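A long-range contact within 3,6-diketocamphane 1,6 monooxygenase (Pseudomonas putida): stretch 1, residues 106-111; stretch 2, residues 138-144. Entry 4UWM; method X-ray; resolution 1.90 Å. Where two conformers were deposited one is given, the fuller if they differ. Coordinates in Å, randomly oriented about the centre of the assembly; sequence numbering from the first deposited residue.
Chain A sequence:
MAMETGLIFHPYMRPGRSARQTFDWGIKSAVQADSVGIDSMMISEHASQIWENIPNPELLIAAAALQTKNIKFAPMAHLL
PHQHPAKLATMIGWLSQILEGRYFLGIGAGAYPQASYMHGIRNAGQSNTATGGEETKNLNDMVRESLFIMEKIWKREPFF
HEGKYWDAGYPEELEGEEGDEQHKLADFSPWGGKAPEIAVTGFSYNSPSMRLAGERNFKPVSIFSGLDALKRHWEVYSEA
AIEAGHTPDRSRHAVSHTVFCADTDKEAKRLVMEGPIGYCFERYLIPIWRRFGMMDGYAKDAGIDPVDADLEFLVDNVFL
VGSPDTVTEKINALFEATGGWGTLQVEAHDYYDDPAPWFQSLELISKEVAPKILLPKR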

# COMPACT_ATOMS: atom_id res chain seq x y z
N GLY A 106 -11.11 2.02 -9.59
CA GLY A 106 -12.09 0.96 -9.80
C GLY A 106 -12.63 0.50 -8.47
O GLY A 106 -11.86 0.26 -7.54
N ILE A 107 -13.96 0.37 -8.37
CA ILE A 107 -14.59 -0.21 -7.16
C ILE A 107 -15.39 -1.45 -7.50
O ILE A 107 -15.87 -1.58 -8.61
N GLY A 108 -15.52 -2.38 -6.56
CA GLY A 108 -16.35 -3.55 -6.79
C GLY A 108 -16.67 -4.28 -5.51
O GLY A 108 -16.17 -3.91 -4.45
N ALA A 109 -17.49 -5.32 -5.63
CA ALA A 109 -17.98 -6.11 -4.50
C ALA A 109 -17.10 -7.29 -4.20
O ALA A 109 -16.99 -7.70 -3.05
N GLY A 110 -16.52 -7.87 -5.24
CA GLY A 110 -15.75 -9.12 -5.12
C GLY A 110 -16.60 -10.34 -5.51
O GLY A 110 -17.68 -10.56 -4.95
N ALA A 111 -16.07 -11.13 -6.43
CA ALA A 111 -16.75 -12.30 -6.98
C ALA A 111 -16.25 -13.63 -6.41
O ALA A 111 -16.67 -14.68 -6.88
N ASN A 138 -24.94 -8.11 2.80
CA ASN A 138 -25.10 -7.96 1.36
C ASN A 138 -23.93 -7.17 0.75
O ASN A 138 -23.76 -5.98 1.04
N LEU A 139 -23.16 -7.81 -0.12
CA LEU A 139 -21.95 -7.18 -0.68
C LEU A 139 -22.24 -5.88 -1.43
O LEU A 139 -21.53 -4.91 -1.25
N ASN A 140 -23.30 -5.84 -2.23
CA ASN A 140 -23.64 -4.61 -2.98
C ASN A 140 -24.05 -3.44 -2.08
O ASN A 140 -23.72 -2.28 -2.37
N ASP A 141 -24.77 -3.74 -1.00
CA ASP A 141 -25.11 -2.73 0.01
C ASP A 141 -23.84 -2.22 0.70
O ASP A 141 -23.70 -1.03 0.97
N MET A 142 -22.92 -3.15 1.00
CA MET A 142 -21.59 -2.79 1.51
C MET A 142 -20.85 -1.83 0.57
O MET A 142 -20.31 -0.82 1.03
N VAL A 143 -20.86 -2.12 -0.74
CA VAL A 143 -20.25 -1.21 -1.73
C VAL A 143 -20.86 0.18 -1.67
O VAL A 143 -20.15 1.19 -1.69
N ARG A 144 -22.19 0.25 -1.59
CA ARG A 144 -22.91 1.53 -1.53
C ARG A 144 -22.55 2.37 -0.30
O ARG A 144 -22.31 3.56 -0.40

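The centre of this contact is small: Ala109, in the loop just past the strand, and Val143, one turn along the helix from Leu139. Both CA-to-CB bonds point toward the opposing stretch. Val143 takes the t rotamer (chi1 171°), and its two methyls meet different parts of stretch 1. Val143 CG2 lies 3.6 Å from Ala109 CA and 3.9 Å from Ala109 CB, and it also sits 3.6 Å from Gly108 O, so a methyl packs on backbone as much as on side chain. Val143 CG1 reaches back to the strand, 4.1 Å from Ile107 CD1; the CA-to-CB bond of Ile107 points toward stretch 2, with chi1 p and chi2 t.

Ala109 CA lies 5.6 Å from Leu139 CA, the nearest CA pair across the stretches. Ala109 CB touches Leu139 CB at 4.0 Å. Leu139 adopts the common helical mt pair, which carries Leu139 CD1 to 3.9 Å from Gly110 O. Leu139 and Val143, four residues apart, lie on one helix face, where they share the alanine methyl between them. Gly110 answers a local demand: at its positive phi, a CB would jam against the carbonyl O of Ala109. At Gly108 a CB would point away from the helix, with room to spare.

At the polar edge, Asn140 leaves the backbone sideways, but its m rotamer brings Asn140 OD1 to 3.8 Å from Ala109 CB, a contact of van der Waals kind. No hydrogen bond crosses between the stretches; the side-chain hydrogen bonds and the salt bridge found here lie within stretch 2. Asn138 caps the helix start, Asn138 OD1 accepting from Asp141 N at 2.9 Å, and Arg144, whose CA-to-CB bond points away from stretch 1, closes a salt bridge from Arg144 NH2 to Asp141 OD1 at 2.7 Å. The rule is economical: the contact between the stretches is mostly methyl packing on side chain and backbone.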

# COMPACT_ATOMS: atom_id res chain seq x y z
CB ILE A 107 -15.50 0.81 -6.44
CG1 ILE A 107 -16.72 1.17 -7.31
CG2 ILE A 107 -14.69 2.04 -6.05
CD1 ILE A 107 -17.81 1.94 -6.56
CB ALA A 109 -19.40 -6.61 -4.79
CB ALA A 111 -16.59 -12.30 -8.50
CB ASN A 138 -26.41 -7.26 1.06
CG ASN A 138 -26.67 -7.14 -0.42
OD1 ASN A 138 -26.24 -6.20 -1.07
ND2 ASN A 138 -27.40 -8.11 -0.97
CB LEU A 139 -21.15 -8.15 -1.57
CG LEU A 139 -20.48 -9.33 -0.84
CD1 LEU A 139 -20.08 -10.40 -1.83
CD2 LEU A 139 -19.29 -8.90 -0.00
CB ASN A 140 -24.70 -4.88 -4.06
CG ASN A 140 -24.18 -5.77 -5.19
OD1 ASN A 140 -23.01 -5.66 -5.62
ND2 ASN A 140 -25.03 -6.65 -5.67
CB ASP A 141 -26.04 -3.30 1.08
CG ASP A 141 -27.44 -3.60 0.55
OD1 ASP A 141 -27.82 -3.10 -0.53
OD2 ASP A 141 -28.18 -4.35 1.25
CB MET A 142 -20.75 -4.03 1.83
CG MET A 142 -21.35 -4.84 2.94
SD MET A 142 -20.48 -6.34 3.37
CE MET A 142 -19.23 -5.71 4.50
CB VAL A 143 -20.30 -1.78 -3.19
CG1 VAL A 143 -19.89 -0.74 -4.22
CG2 VAL A 143 -19.46 -3.04 -3.32
CB ARG A 144 -24.43 1.27 -1.57
CG ARG A 144 -25.24 2.36 -2.23
CD ARG A 144 -26.71 1.95 -2.34
NE ARG A 144 -26.87 0.59 -2.86
CZ ARG A 144 -27.42 -0.42 -2.19
NH1 ARG A 144 -27.88 -0.23 -0.96
NH2 ARG A 144 -27.53 -1.61 -2.75